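Local coordinates for protein MtN3/saliva family (Thermodesulfovibrio yellowstonii, PDB 4RNG) that probably carries sugars across the membrane as a SemiSWEET, a small three-helix-bundle homologue of SWEET transporters that works as a dimer, at residues C[21-26]-C[71-76]; C[42-47]-C[78-83]. All coordinates share one frame; numbering follows the deposited sequence.

In the fold
Both contacts belong to one three-helix bundle and share helix 64-87, which packs against helix 23-33 in contact 1 and against helix 41-60 in contact 2. Their centres lie about 10 Å apart, and L23 joins them: its CD2 is 3.9 Å from CE1 of F44, and its carbonyl O is 3.8 Å from CD1 of I80. The two pairings are consistent with the 1-3-2 helix order known from SemiSWEET bundles, in which the last helix in sequence lies between the other two. Both contacts also reach the second subunit. A sulfate, probably from the crystallisation liquor, lies beside the start of helix 41-60 in contact 2.

Contact 1 (C[21-26]-C[71-76]); sequences SALIPQ and LISLIL
L23 meets S73 and L76 where helix 23-33, in the first transmembrane span, runs beside helix 64-87. The backbones are nearest at L23 and L76, whose CA atoms are 6.5 Å apart, and both CB atoms point toward the opposite segment. Following L23 outward, its CB comes first, 4.1 Å from CB of L76. CG lies anti to the carbonyl carbon (chi1 -68°), and from there CD1 reaches S73, 3.8 Å from its CB. The same methyl is 3.9 Å from S73 OG and equally near S73 O, so one methyl packs on CB, OG and the backbone O of S73 together. The other methyl, CD2, points to helix 41-60. At the margin, CG1 of I24 lies 4.3 Å from CD1 of L76. The interface is small, 182 Å² summed over both sides, and consists of van der Waals contacts without a polar bond between the segments.

The serine hydroxyl is engaged within the bundle: S73 OG is hydrogen-bonded to A69 O, one turn earlier, and to T20 OG1 at the end of helix 7-21. L76 also touches T20, while L23 reaches I77 further along helix 64-87 and M43 of the second subunit.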
loop_
_atom_site.group_PDB
_atom_site.type_symbol
_atom_site.label_atom_id
_atom_site.label_comp_id
_atom_site.label_asym_id
_atom_site.label_seq_id
_atom_site.Cartn_x
_atom_site.Cartn_y
_atom_site.Cartn_z
ATOM N N SER C 21 2.361 -8.371 3.551
ATOM C CA SER C 21 2.767 -8.661 4.915
ATOM C C SER C 21 3.176 -7.392 5.634
ATOM O O SER C 21 3.235 -7.363 6.859
ATOM C CB SER C 21 3.887 -9.699 4.934
ATOM O OG SER C 21 4.997 -9.221 5.666
ATOM N N ALA C 22 3.453 -6.334 4.873
ATOM C CA ALA C 22 3.827 -5.050 5.462
ATOM C C ALA C 22 2.714 -4.498 6.341
ATOM O O ALA C 22 2.970 -3.743 7.266
ATOM C CB ALA C 22 4.182 -4.030 4.357
ATOM N N LEU C 23 1.479 -4.870 6.017
ATOM C CA LEU C 23 0.282 -4.437 6.734
ATOM C C LEU C 23 0.144 -5.089 8.089
ATOM O O LEU C 23 -0.508 -4.552 8.980
ATOM C CB LEU C 23 -0.951 -4.728 5.888
ATOM C CG LEU C 23 -1.003 -3.844 4.646
ATOM C CD1 LEU C 23 -1.909 -4.402 3.554
ATOM C CD2 LEU C 23 -1.479 -2.489 5.090
ATOM N N ILE C 24 0.747 -6.261 8.241
ATOM C CA ILE C 24 0.651 -6.996 9.494
ATOM C C ILE C 24 1.200 -6.177 10.694
ATOM O O ILE C 24 0.492 -6.037 11.693
ATOM C CB ILE C 24 1.364 -8.372 9.380
ATOM C CG1 ILE C 24 0.584 -9.286 8.431
ATOM C CG2 ILE C 24 1.491 -9.027 10.734
ATOM C CD1 ILE C 24 1.311 -10.574 8.040
ATOM N N PRO C 25 2.426 -5.603 10.596
ATOM C CA PRO C 25 2.896 -4.796 11.736
ATOM C C PRO C 25 2.002 -3.626 12.135
ATOM O O PRO C 25 1.965 -3.292 13.326
ATOM C CB PRO C 25 4.242 -4.247 11.239
ATOM C CG PRO C 25 4.718 -5.280 10.307
ATOM C CD PRO C 25 3.509 -5.819 9.618
ATOM N N GLN C 26 1.318 -3.002 11.174
ATOM C CA GLN C 26 0.455 -1.875 11.502
ATOM C C GLN C 26 -0.770 -2.407 12.235
ATOM O O GLN C 26 -1.219 -1.833 13.225
ATOM C CB GLN C 26 0.044 -1.083 10.253
ATOM C CG GLN C 26 -0.744 0.172 10.564
ATOM C CD GLN C 26 0.052 1.207 11.352
ATOM O OE1 GLN C 26 0.845 1.951 10.774
ATOM N NE2 GLN C 26 -0.160 1.268 12.670
ATOM N N LEU C 71 -6.057 -9.126 -3.226
ATOM C CA LEU C 71 -7.122 -9.735 -2.441
ATOM C C LEU C 71 -6.723 -9.819 -0.973
ATOM O O LEU C 71 -7.488 -9.449 -0.090
ATOM C CB LEU C 71 -7.477 -11.110 -2.978
ATOM C CG LEU C 71 -8.166 -11.052 -4.344
ATOM C CD1 LEU C 71 -8.358 -12.442 -4.950
ATOM C CD2 LEU C 71 -9.467 -10.292 -4.267
ATOM N N ILE C 72 -5.527 -10.333 -0.719
ATOM C CA ILE C 72 -5.081 -10.518 0.637
ATOM C C ILE C 72 -4.797 -9.187 1.340
ATOM O O ILE C 72 -5.099 -9.049 2.528
ATOM C CB ILE C 72 -3.856 -11.439 0.663
ATOM C CG1 ILE C 72 -4.191 -12.754 -0.044
ATOM C CG2 ILE C 72 -3.399 -11.705 2.091
ATOM C CD1 ILE C 72 -2.981 -13.540 -0.387
ATOM N N SER C 73 -4.201 -8.210 0.655
ATOM C CA SER C 73 -4.025 -6.887 1.288
ATOM C C SER C 73 -5.372 -6.299 1.715
ATOM O O SER C 73 -5.483 -5.683 2.765
ATOM C CB SER C 73 -3.295 -5.905 0.375
ATOM O OG SER C 73 -1.982 -6.337 0.120
ATOM N N LEU C 74 -6.385 -6.497 0.877
ATOM C CA LEU C 74 -7.736 -6.015 1.145
ATOM C C LEU C 74 -8.297 -6.576 2.458
ATOM O O LEU C 74 -8.944 -5.863 3.216
ATOM C CB LEU C 74 -8.650 -6.377 -0.031
ATOM C CG LEU C 74 -10.018 -5.715 -0.058
ATOM C CD1 LEU C 74 -9.836 -4.208 0.048
ATOM C CD2 LEU C 74 -10.785 -6.100 -1.324
ATOM N N ILE C 75 -8.079 -7.862 2.710
ATOM C CA ILE C 75 -8.452 -8.459 3.977
ATOM C C ILE C 75 -7.734 -7.796 5.128
ATOM O O ILE C 75 -8.345 -7.434 6.131
ATOM C CB ILE C 75 -8.167 -9.963 4.008
ATOM C CG1 ILE C 75 -9.168 -10.701 3.110
ATOM C CG2 ILE C 75 -8.320 -10.494 5.423
ATOM C CD1 ILE C 75 -8.554 -11.619 2.104
ATOM N N LEU C 76 -6.427 -7.633 4.977
ATOM C CA LEU C 76 -5.620 -7.063 6.043
ATOM C C LEU C 76 -5.965 -5.588 6.269
ATOM O O LEU C 76 -6.042 -5.119 7.408
ATOM C CB LEU C 76 -4.131 -7.244 5.713
ATOM C CG LEU C 76 -3.645 -8.700 5.649
ATOM C CD1 LEU C 76 -2.205 -8.760 5.195
ATOM C CD2 LEU C 76 -3.822 -9.444 6.979
#

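Contact 2 (C[42-47]-C[78-83]). With SO4 (sulfate ion), chain K.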
loop_
_atom_site.group_PDB
_atom_site.type_symbol
_atom_site.label_atom_id
_atom_site.label_comp_id
_atom_site.label_asym_id
_atom_site.label_seq_id
_atom_site.Cartn_x
_atom_site.Cartn_y
_atom_site.Cartn_z
ATOM N N ALA C 42 -8.278 7.954 6.127
ATOM C CA ALA C 42 -8.453 8.288 4.711
ATOM C C ALA C 42 -7.553 7.434 3.850
ATOM O O ALA C 42 -7.994 6.873 2.849
ATOM C CB ALA C 42 -8.182 9.768 4.459
ATOM N N MET C 43 -6.293 7.334 4.254
ATOM C CA MET C 43 -5.311 6.548 3.533
ATOM C C MET C 43 -5.801 5.122 3.316
ATOM O O MET C 43 -5.699 4.586 2.211
ATOM C CB MET C 43 -3.958 6.538 4.261
ATOM C CG MET C 43 -2.999 5.524 3.662
ATOM S SD MET C 43 -1.439 5.324 4.519
ATOM C CE MET C 43 -0.901 3.761 3.823
ATOM N N PHE C 44 -6.328 4.498 4.362
ATOM C CA PHE C 44 -6.718 3.103 4.219
ATOM C C PHE C 44 -8.047 2.968 3.485
ATOM O O PHE C 44 -8.249 1.997 2.749
ATOM C CB PHE C 44 -6.769 2.415 5.572
ATOM C CG PHE C 44 -5.411 2.062 6.100
ATOM C CD1 PHE C 44 -4.715 0.988 5.580
ATOM C CD2 PHE C 44 -4.810 2.832 7.084
ATOM C CE1 PHE C 44 -3.458 0.677 6.045
ATOM C CE2 PHE C 44 -3.553 2.522 7.557
ATOM C CZ PHE C 44 -2.874 1.442 7.036
ATOM N N ILE C 45 -8.933 3.949 3.645
ATOM C CA ILE C 45 -10.182 3.936 2.901
ATOM C C ILE C 45 -9.909 3.893 1.413
ATOM O O ILE C 45 -10.365 3.006 0.705
ATOM C CB ILE C 45 -11.028 5.184 3.175
ATOM C CG1 ILE C 45 -11.616 5.179 4.581
ATOM C CG2 ILE C 45 -12.181 5.256 2.209
ATOM C CD1 ILE C 45 -12.411 6.469 4.856
ATOM N N PHE C 46 -9.136 4.859 0.952
ATOM C CA PHE C 46 -8.825 4.959 -0.455
ATOM C C PHE C 46 -7.869 3.860 -0.925
ATOM O O PHE C 46 -7.912 3.468 -2.085
ATOM C CB PHE C 46 -8.295 6.357 -0.747
ATOM C CG PHE C 46 -9.376 7.405 -0.722
ATOM C CD1 PHE C 46 -10.286 7.502 -1.756
ATOM C CD2 PHE C 46 -9.496 8.268 0.348
ATOM C CE1 PHE C 46 -11.292 8.445 -1.728
ATOM C CE2 PHE C 46 -10.499 9.218 0.379
ATOM C CZ PHE C 46 -11.397 9.305 -0.660
ATOM N N MET C 47 -6.987 3.390 -0.044
ATOM C CA MET C 47 -6.112 2.282 -0.395
ATOM C C MET C 47 -6.984 1.083 -0.782
ATOM O O MET C 47 -6.753 0.448 -1.813
ATOM C CB MET C 47 -5.187 1.881 0.765
ATOM C CG MET C 47 -3.782 2.466 0.717
ATOM S SD MET C 47 -2.995 2.374 -0.905
ATOM C CE MET C 47 -2.776 0.614 -1.089
ATOM N N PHE C 78 -8.840 -4.175 5.653
ATOM C CA PHE C 78 -10.106 -4.155 6.346
ATOM C C PHE C 78 -9.918 -4.352 7.856
ATOM O O PHE C 78 -10.613 -3.709 8.643
ATOM C CB PHE C 78 -11.051 -5.207 5.807
ATOM C CG PHE C 78 -12.255 -5.379 6.649
ATOM C CD1 PHE C 78 -13.287 -4.455 6.585
ATOM C CD2 PHE C 78 -12.352 -6.436 7.526
ATOM C CE1 PHE C 78 -14.397 -4.596 7.377
ATOM C CE2 PHE C 78 -13.468 -6.583 8.327
ATOM C CZ PHE C 78 -14.488 -5.660 8.251
ATOM N N LEU C 79 -9.018 -5.234 8.276
ATOM C CA LEU C 79 -8.788 -5.359 9.717
ATOM C C LEU C 79 -8.439 -4.034 10.323
ATOM O O LEU C 79 -8.992 -3.653 11.343
ATOM C CB LEU C 79 -7.663 -6.338 10.060
ATOM C CG LEU C 79 -8.052 -7.757 10.408
ATOM C CD1 LEU C 79 -8.776 -8.388 9.249
ATOM C CD2 LEU C 79 -6.793 -8.505 10.746
ATOM N N ILE C 80 -7.517 -3.340 9.666
ATOM C CA ILE C 80 -7.010 -2.072 10.141
ATOM C C ILE C 80 -8.124 -1.049 10.220
ATOM O O ILE C 80 -8.225 -0.334 11.216
ATOM C CB ILE C 80 -5.866 -1.561 9.246
ATOM C CG1 ILE C 80 -4.636 -2.451 9.459
ATOM C CG2 ILE C 80 -5.524 -0.129 9.569
ATOM C CD1 ILE C 80 -3.564 -2.287 8.406
ATOM N N ILE C 81 -8.963 -0.990 9.188
ATOM C CA ILE C 81 -10.106 -0.072 9.196
ATOM C C ILE C 81 -11.040 -0.377 10.383
ATOM O O ILE C 81 -11.491 0.526 11.091
ATOM C CB ILE C 81 -10.900 -0.146 7.871
ATOM C CG1 ILE C 81 -10.038 0.360 6.715
ATOM C CG2 ILE C 81 -12.193 0.656 7.962
ATOM C CD1 ILE C 81 -10.713 0.266 5.351
ATOM N N PHE C 82 -11.301 -1.662 10.598
ATOM C CA PHE C 82 -12.159 -2.129 11.683
ATOM C C PHE C 82 -11.607 -1.734 13.077
ATOM O O PHE C 82 -12.374 -1.352 13.964
ATOM C CB PHE C 82 -12.357 -3.637 11.555
ATOM C CG PHE C 82 -13.225 -4.227 12.609
ATOM C CD1 PHE C 82 -12.703 -4.620 13.829
ATOM C CD2 PHE C 82 -14.570 -4.409 12.370
ATOM C CE1 PHE C 82 -13.509 -5.178 14.798
ATOM C CE2 PHE C 82 -15.381 -4.958 13.338
ATOM C CZ PHE C 82 -14.845 -5.338 14.558
ATOM N N MET C 83 -10.295 -1.857 13.277
ATOM C CA MET C 83 -9.678 -1.467 14.542
ATOM C C MET C 83 -9.549 0.050 14.728
ATOM O O MET C 83 -9.591 0.556 15.861
ATOM C CB MET C 83 -8.306 -2.120 14.701
ATOM C CG MET C 83 -8.354 -3.540 15.233
ATOM S SD MET C 83 -6.707 -4.211 15.500
ATOM C CE MET C 83 -6.078 -4.228 13.810
HETATM S S SO4 K . -8.205 10.640 9.159
HETATM O O1 SO4 K . -7.715 9.477 9.897
HETATM O O2 SO4 K . -8.558 11.685 10.123
HETATM O O3 SO4 K . -9.390 10.274 8.393
HETATM O O4 SO4 K . -7.175 11.098 8.222
#
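The antiparallel pairing of helices 41-60 and 64-87, the second and third transmembrane spans of the SemiSWEET bundle, is made here by F44 against I80 and I81. The segment axes approach to 9.9 Å, and their N-to-C directions differ by 143°, which puts the pair well away from exact antiparallel alignment. I80 lays its CG2 methyl over one face of the F44 ring, 3.8 Å from the centroid and only 8° off the ring normal: a CH-pi contact close to the ring centre. CD1 of I80 lies on the same side of the ring plane but beyond the CE1-CZ edge, 3.8 Å from F44 CE1. This division of the two branches follows from CG2 standing anti to the backbone N of I80, with CG1 beside that N.

The fold is the three-helix unit of the PQ-loop family, and in this protein F44 lies where its helix meets both 64-87 and 23-33. I81 takes the flank nearer the backbone. Its CG1 is 4.0 Å from F44 CB, and its CD1 lies 4.0 Å from the carbonyl O of F44.

At the beginning of helix 41-60, A42 N gives a weak hydrogen bond to sulfate O3, 3.4 Å away and bent to 134° at the hydrogen. The ion is also hydrogen-bonded to L41 N and, from the second subunit, to K29 NZ, so it bridges the two chains in this crystal.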